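Local coordinates for protein alpha-L-arabinofuranosidase B (Aspergillus kawachii, PDB 6SXT) that releases terminal non-reducing alpha-L-arabinofuranose residues by hydrolysis from arabinoxylan, arabinan and related plant polysaccharides, and carries a second domain that binds arabinose, at residues P326-G331 and Q384-E389; V391-S396 and L405-N410; I398-F403 and H417-F422; P441-R446 and A454-G459. One frame throughout, in Å; residues are numbered along the deposited sequence. Where two conformers were deposited one is given.

Contact 1. Residues P326-G331 and Q384-E389; sequences PSFTSG and QCFSFE
In both Phe328 and Phe386 the CG atom stands anti to the carbonyl carbon and beside the backbone N (chi1 -57° and -62°), on a CB that points toward the opposite segment. The two side chains meet in the gap between the backbones, whose nearest CA atoms, Ser330 CA and Phe386 CA, are 7.9 Å apart. CB of Phe328 lies over the centre of the Phe386 ring, 4.0 Å from its centroid, as a CH-pi contact, and the Phe328 ring turns its edge to the same face in a T-shaped pair. Phe328 is in turn the face partner of Phe388: CE1 and CZ of Phe388 approach it off-centre, Phe388 CZ lying 3.9 Å from Phe328 CE2, with the two ring planes 82° apart. This aromatic cluster belongs to the arabinose-binding domain, a beta-trefoil by family, and packs the loop ahead of strand 333-338 against strand 386-390. Val376, on the strand between those two in the sheet, touches all three phenylalanines, and Pro424 lies against Phe328 and Phe386. The far rim of Phe386 meets polar atoms: its CE2 is 3.3 Å from Ser327 OG, which comes in obliquely, and its CZ is 3.3 Å from Phe328 O. No hydrogen bond joins the two segments. Cys385, next in the chain before Phe386, forms a disulfide with Cys423.

Contact 2. Residues V391-S396 and L405-N410; sequences VDTPGS and LLLNAN. With SO4 (sulfate ion), chain F.
Ser396 and Leu407 form the tight side of this contact. CG of Leu407 is anti to the backbone N (chi1 179°), and from it CD1 reaches the backbone of Ser396, 3.5 Å from Ser396 C, while also touching CB of that serine. Beside it the chains themselves close up: Ser396 CA and Ala409 CA are 4.0 Å apart in an antiparallel non-hydrogen-bonded pair, and Ser396 CA makes a CA-H...O contact of 3.2 Å with Asn408 O. Ser396 OG, on the same sheet face as the methyl group of Ala409, rests 3.3 Å from Ala409 CA. The pair sits at the open end of the beta hairpin of strands 396-401 and 404-409 in the beta-trefoil arabinose-binding domain, where a type II turn from Thr393 to Ser396 leads the chain into the first strand. Gly395 takes the positive phi of that turn, and its N is held by Glu389 OE2. Toward solvent the packing gives way to polar links. Asn410 N donates to Gly395 O over 3.0 Å, nearly along the C=O axis, and a water donates both to this oxygen and to Asn410 O. A sulfate, probably from the crystallisation liquor, accepts a 2.8 Å bond at its O4 from Ala409 N. Its O2 accepts a longer one from the side-chain amide of Asn408, with Asn408 ND2 to SO4 O2 at 3.3 Å. The amide oxygen of Asn408 turns instead to Arg399 NH1, and OD1 of Asn410 receives the backbone N of Gly412.

Contact 3. Residues I398-F403 and H417-F422; sequences IRHYNF and HEDATF
Arg399 and His400 both hold CG between the backbone N and the carbonyl carbon (chi1 65° in each), the crowded position, and both close on Asp419. The arginine bends again at chi2 and chi3, and lies side by side with Asp419, both side chains pointing the same way. Its NH2 meets Asp419 OD2 at 2.8 Å in an almost straight salt bridge, lying in the guanidinium plane and using the anti lone pair of the carboxylate. NE bonds His400 O from above the carbonyl plane, and NH1 is taken by Asn408 OD1, so all three nitrogens are engaged and the guanidinium is fixed in rotation. His400 crosses Asp419 at about a right angle, with Asp419 CA over its face 4.1 Å from the ring centroid. Strand 396-401 is thereby joined to the end of helix 414-419 in the beta-trefoil arabinose-binding domain, where His400, Asn402, Phe403 and Asp419 bind substrate. His400 ND1 is hydrogen-bonded to a polyether molecule, probably from the crystallisation liquor, while NE2 pairs with Ser439 OG. Between the backbones, His400 N donates to Asp419 O at 2.9 Å. Phe422 brings CZ to the edge of the imidazole, 4.2 Å from His400 CD2, and a water bridges the backbones by donating to Ile398 O (2.6 Å) and Ala420 O (2.7 Å).

Contact 4. Residues P441-R446 and A454-G459; sequences PTRYFR and AASNGG
Arg443 reaches across with its side chain to a backbone oxygen: the chain runs extended from CG to NE, and NH1 donates to Ala454 O at 2.9 Å. NH1 lies in the carbonyl plane on a lone pair, and the oxygen in turn lies close to the guanidinium plane. On the way, Arg443 CD passes 3.4 Å from the same oxygen. Ser456 OG lies over one face of the guanidinium, toward its rim, a packing contact, and donates its hydrogen bond to Gly458 O. Next to this side-chain bridge, in the 444-448/451-455 hairpin of the beta-trefoil arabinose-binding domain, Tyr444 and Ala455 form an antiparallel hydrogen-bonded pair, Tyr444 N to Ala455 O at 2.9 Å and Ala455 N to Tyr444 O likewise. Past the pair the chains stay close, Ser456 CA making a CA-H...O contact of 3.3 Å with Thr442 O, and a water also donates to Thr442 O and accepts from Asn457 N. At the other end Ala455 CB packs tightly on Arg446, 3.4 Å from Arg446 CB and near CG and CD as well; CG of Arg446 is anti to the backbone N (chi1 -172°), and the chain then bends at chi2. The guanidinium of Arg446 goes on to a salt bridge with Asp472, a substrate-binding residue. Asp464 OD1 receives both Arg443 NH1 and Ser456 N, and Phe403, which binds substrate, makes a cation-pi contact with Arg443. A carboxylate and a carbonyl oxygen at NH1 would compensate the charge of Arg443 and restrict its rotation, which would present the guanidinium to the ring of Phe403.

In the fold
All four contacts lie in the arabinose-binding domain. Contacts 3 and 4 are buried; contacts 1 and 2 are partly exposed. Contacts 2 and 3 alternate along the chain and use the same hairpin, 2 at its open end and 3 where strand 396-401 meets helix 414-419. Their chemistry follows their places: mainly aromatic packing, with no hydrogen bond across, in contact 1, backbone, water and ion links in contact 2, arginine side chains beside backbone bonds in contacts 3 and 4. Backbone bonds tie neighbours together, Phe386 O to Phe422 N between contacts 1 and 3, and Phe403 O to Ala454 N between contacts 3 and 4, while Leu405 of contact 2 packs on Phe445 of contact 4.

Contact 1. Residues P326-G331 and Q384-E389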
# COMPACT_ATOMS: atom_id res chain seq x y z
N PRO A 326 14.70 11.75 -15.48
CA PRO A 326 14.29 12.39 -16.73
C PRO A 326 12.81 12.30 -17.08
O PRO A 326 12.21 13.23 -17.63
CB PRO A 326 15.13 11.65 -17.77
CG PRO A 326 15.70 10.45 -17.11
CD PRO A 326 15.76 10.77 -15.63
N SER A 327 12.18 11.21 -16.79
CA SER A 327 10.70 11.19 -17.14
C SER A 327 10.33 11.55 -18.61
O SER A 327 11.18 11.52 -19.54
CB SER A 327 9.91 12.06 -16.20
OG SER A 327 8.54 11.69 -16.19
N PHE A 328 9.05 11.79 -18.84
CA PHE A 328 8.37 11.71 -20.16
C PHE A 328 7.29 12.77 -20.26
O PHE A 328 6.90 13.32 -19.24
CB PHE A 328 7.70 10.34 -20.37
CG PHE A 328 8.64 9.17 -20.25
CD1 PHE A 328 9.44 8.77 -21.31
CD2 PHE A 328 8.75 8.47 -19.05
CE1 PHE A 328 10.26 7.66 -21.19
CE2 PHE A 328 9.66 7.44 -18.90
CZ PHE A 328 10.40 7.01 -19.99
N THR A 329 6.76 12.98 -21.47
CA THR A 329 5.56 13.81 -21.74
C THR A 329 4.58 12.96 -22.54
O THR A 329 5.03 12.22 -23.42
CB THR A 329 5.91 15.07 -22.55
OG1 THR A 329 7.13 15.63 -22.06
CG2 THR A 329 4.82 16.11 -22.48
N SER A 330 3.31 13.09 -22.28
CA SER A 330 2.27 12.33 -22.99
C SER A 330 2.35 12.62 -24.50
O SER A 330 2.45 13.82 -24.88
CB SER A 330 0.95 12.65 -22.48
OG SER A 330 -0.00 11.73 -23.03
N GLY A 331 2.41 11.57 -25.29
CA GLY A 331 2.48 11.69 -26.77
C GLY A 331 3.90 11.58 -27.30
O GLY A 331 4.04 11.42 -28.53
N GLN A 384 0.06 10.96 -12.63
CA GLN A 384 1.46 11.40 -12.49
C GLN A 384 2.41 10.46 -13.22
O GLN A 384 3.49 10.84 -13.57
CB GLN A 384 2.00 11.31 -11.04
CG GLN A 384 1.31 12.12 -10.00
CD GLN A 384 2.23 12.12 -8.78
OE1 GLN A 384 3.43 12.33 -8.90
NE2 GLN A 384 1.58 11.82 -7.68
N CYS A 385 1.99 9.22 -13.39
CA CYS A 385 2.81 8.14 -13.93
C CYS A 385 2.44 7.97 -15.41
O CYS A 385 1.83 8.90 -16.01
CB CYS A 385 2.65 6.90 -13.10
SG CYS A 385 3.21 7.25 -11.39
N PHE A 386 2.95 6.91 -16.02
CA PHE A 386 2.87 6.73 -17.49
C PHE A 386 2.48 5.30 -17.81
O PHE A 386 2.65 4.31 -17.04
CB PHE A 386 4.17 7.16 -18.17
CG PHE A 386 4.50 8.61 -17.96
CD1 PHE A 386 3.89 9.58 -18.74
CD2 PHE A 386 5.29 9.02 -16.90
CE1 PHE A 386 4.15 10.92 -18.53
CE2 PHE A 386 5.54 10.36 -16.69
CZ PHE A 386 4.96 11.31 -17.49
N SER A 387 1.99 5.17 -19.07
CA SER A 387 1.75 3.86 -19.70
C SER A 387 2.42 3.89 -21.08
O SER A 387 2.57 4.99 -21.64
CB SER A 387 0.28 3.56 -19.77
OG SER A 387 -0.33 3.51 -18.45
N PHE A 388 2.88 2.73 -21.54
CA PHE A 388 3.73 2.61 -22.74
C PHE A 388 2.96 1.83 -23.80
O PHE A 388 2.64 0.68 -23.61
CB PHE A 388 5.04 1.94 -22.37
CG PHE A 388 5.85 2.80 -21.43
CD1 PHE A 388 6.73 3.73 -21.92
CD2 PHE A 388 5.62 2.76 -20.07
CE1 PHE A 388 7.42 4.58 -21.08
CE2 PHE A 388 6.33 3.61 -19.23
CZ PHE A 388 7.22 4.51 -19.73
N GLU A 389 2.53 2.56 -24.82
CA GLU A 389 1.67 2.03 -25.91
C GLU A 389 2.57 1.62 -27.08
O GLU A 389 3.46 2.35 -27.47
CB GLU A 389 0.70 3.11 -26.36
CG GLU A 389 -0.30 2.60 -27.38
CD GLU A 389 -1.17 3.70 -27.90
OE1 GLU A 389 -0.86 4.86 -27.62
OE2 GLU A 389 -2.23 3.40 -28.42

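Contact 2. Residues V391-S396 and L405-N410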
# COMPACT_ATOMS: atom_id res chain seq x y z
N VAL A 391 3.89 1.06 -30.75
CA VAL A 391 3.79 1.81 -32.02
C VAL A 391 3.16 0.89 -33.10
O VAL A 391 2.28 1.36 -33.80
CB VAL A 391 5.15 2.38 -32.43
CG1 VAL A 391 5.22 2.72 -33.93
CG2 VAL A 391 5.41 3.62 -31.58
N ASP A 392 3.57 -0.36 -33.17
CA ASP A 392 3.05 -1.27 -34.24
C ASP A 392 1.65 -1.74 -33.88
O ASP A 392 0.88 -2.04 -34.81
CB ASP A 392 3.92 -2.50 -34.42
CG ASP A 392 4.12 -3.27 -33.13
OD1 ASP A 392 4.98 -2.79 -32.32
OD2 ASP A 392 3.53 -4.37 -32.99
N THR A 393 1.29 -1.74 -32.58
CA THR A 393 -0.02 -2.24 -32.09
C THR A 393 -0.70 -1.19 -31.22
O THR A 393 -0.72 -1.30 -30.00
CB THR A 393 0.12 -3.61 -31.43
OG1 THR A 393 0.88 -4.53 -32.19
CG2 THR A 393 -1.21 -4.22 -31.14
N PRO A 394 -1.26 -0.13 -31.81
CA PRO A 394 -1.92 0.92 -31.06
C PRO A 394 -3.07 0.31 -30.26
O PRO A 394 -3.67 -0.70 -30.65
CB PRO A 394 -2.48 1.92 -32.05
CG PRO A 394 -1.86 1.52 -33.39
CD PRO A 394 -1.26 0.15 -33.27
N GLY A 395 -3.29 0.88 -29.06
CA GLY A 395 -4.30 0.33 -28.15
C GLY A 395 -3.79 -0.75 -27.25
O GLY A 395 -4.55 -1.17 -26.35
N SER A 396 -2.57 -1.21 -27.46
CA SER A 396 -1.90 -2.23 -26.63
C SER A 396 -0.78 -1.56 -25.84
O SER A 396 -0.12 -0.68 -26.37
CB SER A 396 -1.43 -3.41 -27.40
OG SER A 396 -2.58 -4.12 -27.86
N LEU A 405 6.31 -8.95 -18.18
CA LEU A 405 5.77 -7.83 -18.97
C LEU A 405 5.25 -8.37 -20.31
O LEU A 405 6.04 -9.01 -21.05
CB LEU A 405 6.78 -6.73 -19.22
CG LEU A 405 7.37 -6.11 -17.94
CD1 LEU A 405 8.12 -4.86 -18.29
CD2 LEU A 405 6.30 -5.82 -16.90
N LEU A 406 4.01 -8.06 -20.56
CA LEU A 406 3.30 -8.52 -21.77
C LEU A 406 2.75 -7.32 -22.47
O LEU A 406 2.50 -6.27 -21.87
CB LEU A 406 2.16 -9.46 -21.43
CG LEU A 406 2.49 -10.73 -20.65
CD1 LEU A 406 1.20 -11.49 -20.45
CD2 LEU A 406 3.54 -11.61 -21.33
N LEU A 407 2.65 -7.40 -23.80
CA LEU A 407 1.97 -6.38 -24.58
C LEU A 407 0.54 -6.84 -24.83
O LEU A 407 0.34 -7.79 -25.66
CB LEU A 407 2.70 -6.11 -25.91
CG LEU A 407 2.03 -5.07 -26.79
CD1 LEU A 407 2.01 -3.69 -26.13
CD2 LEU A 407 2.75 -4.96 -28.13
N ASN A 408 -0.43 -6.22 -24.17
CA ASN A 408 -1.84 -6.63 -24.21
C ASN A 408 -2.70 -5.43 -24.51
O ASN A 408 -2.35 -4.25 -24.18
CB ASN A 408 -2.31 -7.32 -22.93
CG ASN A 408 -1.69 -8.65 -22.59
OD1 ASN A 408 -1.60 -9.03 -21.41
ND2 ASN A 408 -1.26 -9.47 -23.57
N ALA A 409 -3.85 -5.67 -25.12
CA ALA A 409 -4.81 -4.62 -25.43
C ALA A 409 -5.48 -4.11 -24.13
O ALA A 409 -5.94 -4.93 -23.33
CB ALA A 409 -5.85 -5.12 -26.40
N ASN A 410 -5.60 -2.81 -24.03
CA ASN A 410 -6.36 -2.16 -22.94
C ASN A 410 -7.82 -2.62 -23.05
O ASN A 410 -8.42 -2.35 -24.07
CB ASN A 410 -6.25 -0.67 -23.07
CG ASN A 410 -7.00 0.11 -21.99
OD1 ASN A 410 -7.45 -0.47 -21.02
ND2 ASN A 410 -7.13 1.40 -22.24
S SO4 F . -4.16 -9.07 -26.42
O1 SO4 F . -4.48 -8.21 -27.51
O2 SO4 F . -2.81 -9.47 -26.44
O3 SO4 F . -4.90 -10.28 -26.51
O4 SO4 F . -4.50 -8.38 -25.16
O HOH W 1 -7.52 -1.05 -26.52

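Contact 3. Residues I398-F403 and H417-F422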
# COMPACT_ATOMS: atom_id res chain seq x y z
N ILE A 398 2.28 -2.11 -22.48
CA ILE A 398 3.10 -2.95 -21.59
C ILE A 398 2.37 -3.07 -20.25
O ILE A 398 2.02 -2.03 -19.66
CB ILE A 398 4.52 -2.38 -21.41
CG1 ILE A 398 5.22 -2.20 -22.77
CG2 ILE A 398 5.26 -3.31 -20.47
CD1 ILE A 398 6.65 -1.75 -22.69
N ARG A 399 2.11 -4.30 -19.83
CA ARG A 399 1.43 -4.58 -18.55
C ARG A 399 2.15 -5.75 -17.91
O ARG A 399 2.69 -6.64 -18.59
CB ARG A 399 -0.07 -4.82 -18.75
CG ARG A 399 -0.41 -6.07 -19.57
CD ARG A 399 -0.49 -7.35 -18.78
NE ARG A 399 -1.57 -7.36 -17.83
CZ ARG A 399 -2.85 -7.52 -18.13
NH1 ARG A 399 -3.23 -7.85 -19.37
NH2 ARG A 399 -3.79 -7.35 -17.21
N HIS A 400 2.15 -5.80 -16.59
CA HIS A 400 2.64 -7.00 -15.91
C HIS A 400 1.50 -7.99 -15.68
O HIS A 400 0.33 -7.60 -15.44
CB HIS A 400 3.45 -6.64 -14.65
CG HIS A 400 2.68 -5.98 -13.55
ND1 HIS A 400 1.92 -6.71 -12.66
CD2 HIS A 400 2.66 -4.70 -13.15
CE1 HIS A 400 1.43 -5.87 -11.76
NE2 HIS A 400 1.83 -4.62 -12.08
N TYR A 401 1.86 -9.26 -15.70
CA TYR A 401 0.94 -10.40 -15.52
C TYR A 401 1.77 -11.58 -15.07
O TYR A 401 2.72 -12.00 -15.77
CB TYR A 401 0.23 -10.71 -16.86
CG TYR A 401 -0.88 -11.70 -16.66
CD1 TYR A 401 -0.64 -13.05 -16.67
CD2 TYR A 401 -2.15 -11.24 -16.42
CE1 TYR A 401 -1.68 -13.94 -16.47
CE2 TYR A 401 -3.20 -12.12 -16.22
CZ TYR A 401 -2.95 -13.47 -16.25
OH TYR A 401 -3.97 -14.34 -16.03
N ASN A 402 1.48 -12.09 -13.88
CA ASN A 402 2.37 -13.07 -13.23
C ASN A 402 3.80 -12.50 -13.18
O ASN A 402 4.78 -13.24 -13.24
CB ASN A 402 2.37 -14.43 -13.95
CG ASN A 402 1.15 -15.25 -13.62
OD1 ASN A 402 0.60 -15.12 -12.52
ND2 ASN A 402 0.69 -16.05 -14.58
N PHE A 403 3.91 -11.16 -13.12
CA PHE A 403 5.19 -10.42 -13.01
C PHE A 403 6.08 -10.54 -14.26
O PHE A 403 7.22 -10.06 -14.24
CB PHE A 403 5.98 -10.83 -11.76
CG PHE A 403 5.20 -10.62 -10.49
CD1 PHE A 403 4.57 -9.41 -10.23
CD2 PHE A 403 5.02 -11.65 -9.61
CE1 PHE A 403 3.83 -9.23 -9.06
CE2 PHE A 403 4.35 -11.45 -8.41
CZ PHE A 403 3.72 -10.27 -8.18
N HIS A 417 -5.50 -1.24 -16.11
CA HIS A 417 -4.96 0.11 -15.89
C HIS A 417 -3.83 0.03 -14.85
O HIS A 417 -2.75 0.61 -15.08
CB HIS A 417 -6.02 1.09 -15.43
CG HIS A 417 -7.06 1.41 -16.46
ND1 HIS A 417 -8.20 2.12 -16.13
CD2 HIS A 417 -7.15 1.12 -17.79
CE1 HIS A 417 -8.94 2.30 -17.22
NE2 HIS A 417 -8.35 1.70 -18.24
N GLU A 418 -4.13 -0.63 -13.75
CA GLU A 418 -3.13 -0.73 -12.63
C GLU A 418 -1.90 -1.52 -13.07
O GLU A 418 -0.76 -1.09 -12.76
CB GLU A 418 -3.77 -1.37 -11.40
CG GLU A 418 -4.86 -0.48 -10.79
CD GLU A 418 -5.42 -0.89 -9.44
OE1 GLU A 418 -5.31 -2.04 -9.06
OE2 GLU A 418 -6.05 -0.02 -8.83
N ASP A 419 -2.11 -2.62 -13.83
CA ASP A 419 -1.02 -3.51 -14.27
C ASP A 419 -0.18 -2.82 -15.36
O ASP A 419 0.91 -3.30 -15.67
CB ASP A 419 -1.62 -4.77 -14.92
CG ASP A 419 -2.36 -5.77 -14.04
OD1 ASP A 419 -2.27 -5.65 -12.77
OD2 ASP A 419 -2.99 -6.75 -14.64
N ALA A 420 -0.68 -1.73 -15.94
CA ALA A 420 -0.04 -1.04 -17.09
C ALA A 420 0.50 0.34 -16.73
O ALA A 420 0.84 1.12 -17.61
CB ALA A 420 -1.03 -0.95 -18.25
N THR A 421 0.56 0.68 -15.43
CA THR A 421 1.02 2.02 -15.02
C THR A 421 2.38 1.91 -14.35
O THR A 421 2.55 1.07 -13.44
CB THR A 421 -0.02 2.67 -14.10
OG1 THR A 421 -1.26 2.79 -14.80
CG2 THR A 421 0.38 4.05 -13.67
N PHE A 422 3.30 2.73 -14.79
CA PHE A 422 4.70 2.70 -14.30
C PHE A 422 5.13 4.12 -14.01
O PHE A 422 4.83 5.08 -14.75
CB PHE A 422 5.60 2.01 -15.32
CG PHE A 422 5.21 0.58 -15.54
CD1 PHE A 422 5.69 -0.47 -14.77
CD2 PHE A 422 4.28 0.28 -16.52
CE1 PHE A 422 5.27 -1.77 -14.94
CE2 PHE A 422 3.88 -1.03 -16.72
CZ PHE A 422 4.33 -2.06 -15.92
O HOH W 2 2.35 0.53 -19.81
O HOH W 3 1.88 -1.38 -12.39

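Contact 4. Residues P441-R446 and A454-G459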
# COMPACT_ATOMS: atom_id res chain seq x y z
N PRO A 441 5.05 -1.54 -6.17
CA PRO A 441 6.23 -0.70 -6.19
C PRO A 441 7.54 -1.28 -5.69
O PRO A 441 8.57 -0.63 -5.79
CB PRO A 441 5.81 0.53 -5.37
CG PRO A 441 4.73 -0.03 -4.46
CD PRO A 441 3.96 -1.03 -5.31
N THR A 442 7.49 -2.53 -5.25
CA THR A 442 8.73 -3.29 -5.03
C THR A 442 9.33 -3.79 -6.36
O THR A 442 10.43 -4.33 -6.33
CB THR A 442 8.51 -4.52 -4.14
OG1 THR A 442 7.48 -5.35 -4.70
CG2 THR A 442 8.09 -4.09 -2.75
N ARG A 443 8.57 -3.62 -7.44
CA ARG A 443 8.99 -4.19 -8.75
C ARG A 443 9.17 -3.14 -9.81
O ARG A 443 8.49 -2.12 -9.81
CB ARG A 443 7.96 -5.23 -9.16
CG ARG A 443 7.94 -6.45 -8.24
CD ARG A 443 6.83 -7.44 -8.57
NE ARG A 443 6.96 -8.59 -7.69
CZ ARG A 443 7.81 -9.60 -7.85
NH1 ARG A 443 8.56 -9.68 -8.92
NH2 ARG A 443 7.94 -10.52 -6.90
N TYR A 444 10.10 -3.45 -10.71
CA TYR A 444 10.59 -2.56 -11.75
C TYR A 444 10.69 -3.30 -13.08
O TYR A 444 10.93 -4.50 -13.06
CB TYR A 444 12.01 -2.08 -11.43
CG TYR A 444 12.11 -1.13 -10.25
CD1 TYR A 444 12.12 -1.60 -8.97
CD2 TYR A 444 12.20 0.23 -10.46
CE1 TYR A 444 12.12 -0.72 -7.90
CE2 TYR A 444 12.26 1.12 -9.41
CZ TYR A 444 12.25 0.63 -8.13
OH TYR A 444 12.32 1.52 -7.06
N PHE A 445 10.52 -2.57 -14.17
CA PHE A 445 10.98 -3.12 -15.49
C PHE A 445 12.37 -3.71 -15.27
O PHE A 445 13.27 -2.98 -14.80
CB PHE A 445 11.12 -2.08 -16.59
CG PHE A 445 9.89 -1.73 -17.40
CD1 PHE A 445 8.63 -1.55 -16.85
CD2 PHE A 445 10.03 -1.56 -18.77
CE1 PHE A 445 7.55 -1.16 -17.63
CE2 PHE A 445 8.96 -1.18 -19.55
CZ PHE A 445 7.72 -1.01 -18.99
N ARG A 446 12.58 -4.98 -15.62
CA ARG A 446 13.88 -5.64 -15.41
C ARG A 446 14.07 -6.68 -16.53
O ARG A 446 13.18 -7.54 -16.67
CB ARG A 446 13.94 -6.32 -14.03
CG ARG A 446 15.32 -6.87 -13.66
CD ARG A 446 15.50 -8.38 -13.95
NE ARG A 446 16.91 -8.64 -13.75
CZ ARG A 446 17.46 -8.92 -12.57
NH1 ARG A 446 16.71 -9.24 -11.53
NH2 ARG A 446 18.78 -8.93 -12.47
N ALA A 454 8.49 -7.58 -14.33
CA ALA A 454 8.37 -6.64 -13.19
C ALA A 454 9.03 -7.35 -12.02
O ALA A 454 8.43 -8.23 -11.41
CB ALA A 454 6.91 -6.31 -12.96
N ALA A 455 10.31 -7.08 -11.83
CA ALA A 455 11.17 -7.82 -10.89
C ALA A 455 11.43 -6.97 -9.64
O ALA A 455 11.61 -5.74 -9.75
CB ALA A 455 12.50 -8.16 -11.52
N SER A 456 11.56 -7.68 -8.53
CA SER A 456 12.05 -7.11 -7.26
C SER A 456 13.54 -7.37 -7.12
O SER A 456 14.10 -8.29 -7.72
CB SER A 456 11.22 -7.57 -6.11
OG SER A 456 11.27 -8.99 -5.96
N ASN A 457 14.18 -6.58 -6.25
CA ASN A 457 15.62 -6.67 -5.92
C ASN A 457 15.77 -7.78 -4.90
O ASN A 457 15.73 -7.51 -3.69
CB ASN A 457 16.13 -5.30 -5.47
CG ASN A 457 17.63 -5.15 -5.29
OD1 ASN A 457 18.11 -4.10 -4.81
ND2 ASN A 457 18.35 -6.13 -5.76
N GLY A 458 15.91 -9.02 -5.35
CA GLY A 458 15.71 -10.21 -4.53
C GLY A 458 14.25 -10.57 -4.43
O GLY A 458 13.39 -9.68 -4.44
N GLY A 459 13.97 -11.85 -4.36
CA GLY A 459 12.60 -12.33 -4.28
C GLY A 459 12.48 -13.78 -4.65
O GLY A 459 13.52 -14.43 -4.93
O HOH W 4 12.68 -4.35 -4.87